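Local coordinates for protein 6-phosphogluconate dehydrogenase, NAD-binding (Geobacter metallireducens, PDB 3PEF) that binds NADP+ and probably uses it to interconvert succinic semialdehyde and gamma-hydroxybutyrate, as a member of the beta-hydroxyacid dehydrogenase family, at residues V54-P59 with E87-V92; G188-E193 with A280-Y285. The protein carries 2 engineered substitutions. One frame throughout, in Å; residues are numbered along the deposited sequence.

Interaction 1: residues V54-P59 with E87-V92; sequences VVESCP and EGRGYV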
loop_
_atom_site.group_PDB
_atom_site.type_symbol
_atom_site.label_atom_id
_atom_site.label_comp_id
_atom_site.label_asym_id
_atom_site.label_seq_id
_atom_site.Cartn_x
_atom_site.Cartn_y
_atom_site.Cartn_z
ATOM N N VAL A 54 12.334 -2.554 43.806
ATOM C CA VAL A 54 13.293 -3.379 43.070
ATOM C C VAL A 54 14.599 -2.618 42.855
ATOM O O VAL A 54 15.702 -3.118 43.118
ATOM C CB VAL A 54 12.727 -3.772 41.696
ATOM C CG1 VAL A 54 13.720 -4.619 40.934
ATOM C CG2 VAL A 54 11.409 -4.529 41.863
ATOM N N VAL A 55 14.459 -1.390 42.382
ATOM C CA VAL A 55 15.608 -0.592 41.974
ATOM C C VAL A 55 16.320 0.032 43.190
ATOM O O VAL A 55 17.478 0.463 43.099
ATOM C CB VAL A 55 15.172 0.468 40.950
ATOM C CG1 VAL A 55 16.203 1.527 40.822
ATOM C CG2 VAL A 55 14.859 -0.204 39.578
ATOM N N GLU A 56 15.631 0.052 44.331
ATOM C CA GLU A 56 16.241 0.508 45.579
ATOM C C GLU A 56 17.260 -0.507 46.038
ATOM O O GLU A 56 18.303 -0.153 46.587
ATOM C CB GLU A 56 15.191 0.664 46.689
ATOM C CG GLU A 56 14.444 1.968 46.691
ATOM C CD GLU A 56 15.264 3.125 47.248
ATOM O OE1 GLU A 56 16.360 2.884 47.808
ATOM O OE2 GLU A 56 14.798 4.280 47.120
ATOM N N SER A 57 16.952 -1.777 45.798
ATOM C CA SER A 57 17.652 -2.847 46.484
ATOM C C SER A 57 18.546 -3.700 45.596
ATOM O O SER A 57 19.273 -4.541 46.109
ATOM C CB SER A 57 16.644 -3.747 47.209
ATOM O OG SER A 57 15.802 -4.397 46.278
ATOM N N CYS A 58 18.493 -3.492 44.279
ATOM C CA CYS A 58 19.317 -4.266 43.350
ATOM C C CYS A 58 20.333 -3.383 42.633
ATOM O O CYS A 58 20.033 -2.249 42.287
ATOM C CB CYS A 58 18.447 -5.009 42.328
ATOM S SG CYS A 58 17.274 -6.173 43.081
ATOM N N PRO A 59 21.552 -3.903 42.418
ATOM C CA PRO A 59 22.604 -3.136 41.743
ATOM C C PRO A 59 22.271 -2.936 40.261
ATOM O O PRO A 59 22.550 -1.882 39.709
ATOM C CB PRO A 59 23.834 -4.033 41.882
ATOM C CG PRO A 59 23.476 -5.049 42.924
ATOM C CD PRO A 59 22.018 -5.235 42.844
ATOM N N GLU A 87 22.596 6.484 43.392
ATOM C CA GLU A 87 23.877 5.976 43.870
ATOM C C GLU A 87 24.507 4.973 42.900
ATOM O O GLU A 87 25.159 4.009 43.315
ATOM C CB GLU A 87 23.704 5.329 45.243
ATOM C CG GLU A 87 22.911 6.167 46.233
ATOM C CD GLU A 87 22.653 5.424 47.531
ATOM O OE1 GLU A 87 21.494 5.011 47.768
ATOM O OE2 GLU A 87 23.614 5.239 48.309
ATOM N N GLY A 88 24.292 5.194 41.610
ATOM C CA GLY A 88 24.922 4.385 40.578
ATOM C C GLY A 88 24.270 3.057 40.256
ATOM O O GLY A 88 24.745 2.336 39.377
ATOM N N ARG A 89 23.186 2.718 40.948
ATOM C CA ARG A 89 22.478 1.483 40.615
ATOM C C ARG A 89 21.994 1.587 39.173
ATOM O O ARG A 89 21.683 2.687 38.699
ATOM C CB ARG A 89 21.322 1.225 41.595
ATOM C CG ARG A 89 21.808 1.012 43.033
ATOM C CD ARG A 89 20.678 0.577 43.976
ATOM N NE ARG A 89 19.698 1.642 44.202
ATOM C CZ ARG A 89 19.866 2.639 45.059
ATOM N NH1 ARG A 89 20.985 2.716 45.771
ATOM N NH2 ARG A 89 18.916 3.556 45.213
ATOM N N GLY A 90 21.951 0.453 38.470
ATOM C CA GLY A 90 21.683 0.451 37.041
ATOM C C GLY A 90 20.295 -0.041 36.654
ATOM O O GLY A 90 19.720 -0.926 37.309
ATOM N N TYR A 91 19.755 0.552 35.592
ATOM C CA TYR A 91 18.466 0.155 35.039
ATOM C C TYR A 91 18.685 -0.231 33.582
ATOM O O TYR A 91 19.185 0.563 32.785
ATOM C CB TYR A 91 17.465 1.306 35.135
ATOM C CG TYR A 91 16.035 0.949 34.746
ATOM C CD1 TYR A 91 15.363 1.649 33.741
ATOM C CD2 TYR A 91 15.363 -0.092 35.382
ATOM C CE1 TYR A 91 14.035 1.334 33.394
ATOM C CE2 TYR A 91 14.050 -0.414 35.053
ATOM C CZ TYR A 91 13.385 0.302 34.065
ATOM O OH TYR A 91 12.086 -0.041 33.749
ATOM N N VAL A 92 18.334 -1.461 33.244
ATOM C CA VAL A 92 18.526 -1.959 31.885
ATOM C C VAL A 92 17.160 -2.252 31.258
ATOM O O VAL A 92 16.554 -3.291 31.531
ATOM C CB VAL A 92 19.363 -3.258 31.872
ATOM C CG1 VAL A 92 19.545 -3.757 30.442
ATOM C CG2 VAL A 92 20.728 -3.041 32.551
HETATM O O HOH W 1 18.619 -1.556 39.931
#
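Arg89 reaches across to the end of helix 54-57, its guanidinium laid against two of the helix carbonyls, Val55 O and Glu56 O. CG stands anti to the carbonyl carbon (chi1 -63°) and the chain runs straight until it bends at chi3, which turns NE onto Val55 O. That hydrogen bond, Arg89 NE to Val55 O, is 2.7 Å long, lies in the carbonyl plane and close to the guanidinium plane, and is bent to 143° at the hydrogen. Glu56 O sits over one face of the same group, 3.3 Å from Arg89 NE, at too poor an angle to bond, while Cys58 O touches Arg89 CD at 3.4 Å.

Two acids flank the guanidinium in different ways. Glu87 OE1 lies in its plane and takes an almost straight bond from Arg89 NH1 at 3.1 Å, although NH1 approaches from above the carboxylate plane. Glu56, folded at chi2, crosses Arg89 obliquely; its OE1 is a long 3.7 Å from Arg89 NH2 and well out of plane, so only charge attraction operates there. NH2 also donates to Gly84 O.

In the Rossmann-type nucleotide-binding domain this is where strands 60-63 and 90-93, parallel neighbours in the sheet, begin. Gly90 N donates to Pro59 O at 2.7 Å, nearly straight, and the pairing continues with Gly90 and Thr61. A water donates to both Cys58 O and Gly90 O. An alanine at Arg89 would remove the NE donor to Val55 O, the NH2 donor to Gly84 O and the charge facing Glu56 and Glu87, and would probably loosen the hold of the segment before strand 90-93 on the helix end. Deeper in, Val55 CG2 meets Tyr91 CD2 obliquely at 4.2 Å, and Tyr91 packs onward against Ala63 and Phe116.

Interaction 2: residues G188-E193 with A280-Y285; sequences GLALGE and AIFKTY. Engineered in segment 280-285: Tyr285 (natural residue Ile).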
loop_
_atom_site.group_PDB
_atom_site.type_symbol
_atom_site.label_atom_id
_atom_site.label_comp_id
_atom_site.label_asym_id
_atom_site.label_seq_id
_atom_site.Cartn_x
_atom_site.Cartn_y
_atom_site.Cartn_z
ATOM N N GLY A 188 1.334 -15.416 0.400
ATOM C CA GLY A 188 1.725 -16.494 -0.495
ATOM C C GLY A 188 1.059 -17.834 -0.199
ATOM O O GLY A 188 0.591 -18.532 -1.099
ATOM N N LEU A 189 1.009 -18.204 1.068
ATOM C CA LEU A 189 0.303 -19.425 1.445
ATOM C C LEU A 189 -1.185 -19.344 1.133
ATOM O O LEU A 189 -1.804 -20.339 0.750
ATOM C CB LEU A 189 0.475 -19.690 2.927
ATOM C CG LEU A 189 1.891 -20.065 3.340
ATOM C CD1 LEU A 189 2.010 -20.045 4.864
ATOM C CD2 LEU A 189 2.241 -21.445 2.756
ATOM N N ALA A 190 -1.767 -18.163 1.307
ATOM C CA ALA A 190 -3.206 -18.026 1.117
ATOM C C ALA A 190 -3.512 -18.034 -0.369
ATOM O O ALA A 190 -4.488 -18.640 -0.807
ATOM C CB ALA A 190 -3.736 -16.760 1.787
ATOM N N LEU A 191 -2.670 -17.363 -1.146
ATOM C CA LEU A 191 -2.813 -17.373 -2.601
ATOM C C LEU A 191 -2.681 -18.805 -3.128
ATOM O O LEU A 191 -3.492 -19.260 -3.926
ATOM C CB LEU A 191 -1.743 -16.484 -3.249
ATOM C CG LEU A 191 -1.707 -16.412 -4.788
ATOM C CD1 LEU A 191 -3.001 -15.827 -5.385
ATOM C CD2 LEU A 191 -0.502 -15.593 -5.252
ATOM N N GLY A 192 -1.638 -19.506 -2.686
ATOM C CA GLY A 192 -1.416 -20.881 -3.100
ATOM C C GLY A 192 -2.607 -21.778 -2.795
ATOM O O GLY A 192 -3.054 -22.555 -3.648
ATOM N N GLU A 193 -3.128 -21.675 -1.575
ATOM C CA GLU A 193 -4.317 -22.431 -1.209
ATOM C C GLU A 193 -5.475 -22.167 -2.168
ATOM O O GLU A 193 -6.181 -23.091 -2.564
ATOM C CB GLU A 193 -4.762 -22.122 0.229
ATOM C CG GLU A 193 -3.817 -22.662 1.294
ATOM C CD GLU A 193 -4.418 -22.670 2.699
ATOM O OE1 GLU A 193 -5.646 -22.443 2.836
ATOM O OE2 GLU A 193 -3.654 -22.912 3.664
ATOM N N ALA A 280 -0.936 -15.258 13.253
ATOM C CA ALA A 280 -2.391 -15.250 13.087
ATOM C C ALA A 280 -2.874 -14.276 12.008
ATOM O O ALA A 280 -4.027 -14.337 11.574
ATOM C CB ALA A 280 -3.110 -14.990 14.441
ATOM N N ILE A 281 -2.000 -13.369 11.570
ATOM C CA ILE A 281 -2.361 -12.490 10.462
ATOM C C ILE A 281 -2.836 -13.329 9.268
ATOM O O ILE A 281 -3.648 -12.874 8.456
ATOM C CB ILE A 281 -1.197 -11.529 10.058
ATOM C CG1 ILE A 281 -1.700 -10.466 9.082
ATOM C CG2 ILE A 281 -0.009 -12.309 9.524
ATOM C CD1 ILE A 281 -0.626 -9.526 8.519
ATOM N N PHE A 282 -2.351 -14.563 9.164
ATOM C CA PHE A 282 -2.807 -15.463 8.101
ATOM C C PHE A 282 -4.329 -15.596 8.023
ATOM O O PHE A 282 -4.889 -15.781 6.938
ATOM C CB PHE A 282 -2.215 -16.861 8.276
ATOM C CG PHE A 282 -2.743 -17.869 7.286
ATOM C CD1 PHE A 282 -2.211 -17.948 5.998
ATOM C CD2 PHE A 282 -3.763 -18.742 7.638
ATOM C CE1 PHE A 282 -2.690 -18.884 5.076
ATOM C CE2 PHE A 282 -4.247 -19.684 6.722
ATOM C CZ PHE A 282 -3.710 -19.754 5.440
ATOM N N LYS A 283 -4.992 -15.528 9.173
ATOM C CA LYS A 283 -6.436 -15.763 9.234
ATOM C C LYS A 283 -7.262 -14.633 8.631
ATOM O O LYS A 283 -8.424 -14.829 8.280
ATOM C CB LYS A 283 -6.887 -16.073 10.672
ATOM C CG LYS A 283 -6.475 -17.458 11.129
ATOM C CD LYS A 283 -7.148 -17.849 12.446
ATOM C CE LYS A 283 -6.546 -17.118 13.639
ATOM N NZ LYS A 283 -7.380 -17.317 14.861
ATOM N N THR A 284 -6.663 -13.452 8.502
ATOM C CA THR A 284 -7.326 -12.351 7.821
ATOM C C THR A 284 -7.273 -12.544 6.302
ATOM O O THR A 284 -7.997 -11.874 5.567
ATOM C CB THR A 284 -6.658 -11.006 8.156
ATOM O OG1 THR A 284 -5.345 -10.971 7.580
ATOM C CG2 THR A 284 -6.547 -10.819 9.656
ATOM N N TYR A 285 -6.409 -13.441 5.831
ATOM C CA TYR A 285 -6.230 -13.632 4.385
ATOM C C TYR A 285 -7.155 -14.698 3.808
ATOM O O TYR A 285 -7.200 -14.901 2.592
ATOM C CB TYR A 285 -4.782 -13.986 4.039
ATOM C CG TYR A 285 -3.815 -12.825 4.096
ATOM C CD1 TYR A 285 -4.080 -11.638 3.422
ATOM C CD2 TYR A 285 -2.629 -12.923 4.809
ATOM C CE1 TYR A 285 -3.190 -10.572 3.470
ATOM C CE2 TYR A 285 -1.733 -11.874 4.863
ATOM C CZ TYR A 285 -2.016 -10.698 4.194
ATOM O OH TYR A 285 -1.113 -9.649 4.247
#
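The tip of the Phe282 ring rests against one side of helix 166-194 near its C-terminal end. Phe282 CE1 touches Leu189 CB at 3.9 Å and lies equally far from Ala190 N, the latter near the ring plane and so at the ring edge. Phe282 CZ meets Glu193 OE2 at 3.6 Å, the carboxylate and ring planes turned 61° apart and the two side chains crossing obliquely. Three residues further on, the engineered Tyr285 (Ile in the natural protein) offers its CB to Ala190 CB at 3.7 Å, while its ring leads away toward Cys186 and Leu264.

Phe282 is aimed by a first torsion that sets CG anti to the backbone N (chi1 175°). Its backbone has helical angles, and Thr284 N and OG1 both donate to Ile281 O; the hydroxyl bond is 2.7 Å. The same Thr284 OG1 lies over the centre of one Tyr285 face. On the helix side, Glu193 extends beyond CG and its OE2 also pairs with Arg226, whose side chain touches Phe282. Leu189 packs on Ile202 and Leu203, and Gln253 of the second subunit rests on Ala190 and donates to Tyr285 O.

This joins the chain's C-terminal segment to the long helix of the all-helical domain. With no hydrogen bond across the two segments, their mutual hold is chiefly van der Waals contact; Arg226 would favour the charged form of Glu193, whereas the nearby Glu286 carboxylate would probably work against it.

The two contacts lie on opposite sides of the chain's centre, their own centres 46 Å apart and their nearest atoms about 28 Å apart. Interaction 1 belongs to the nucleotide-binding domain and interaction 2 to the helical one, and they follow each other in sequence without overlap. Interaction 1 lies near the cofactor: the Tyr91 side chain is about 9 Å from NADP+ and about 4 Å from that of Leu65, a cofactor-binding residue. Interaction 2 is remote from the annotated sites, but helix 166-194, on which it lies, also carries Lys171, the predicted active-site residue. The second subunit reaches interaction 2, whereas no other chain of the assembly touches interaction 1.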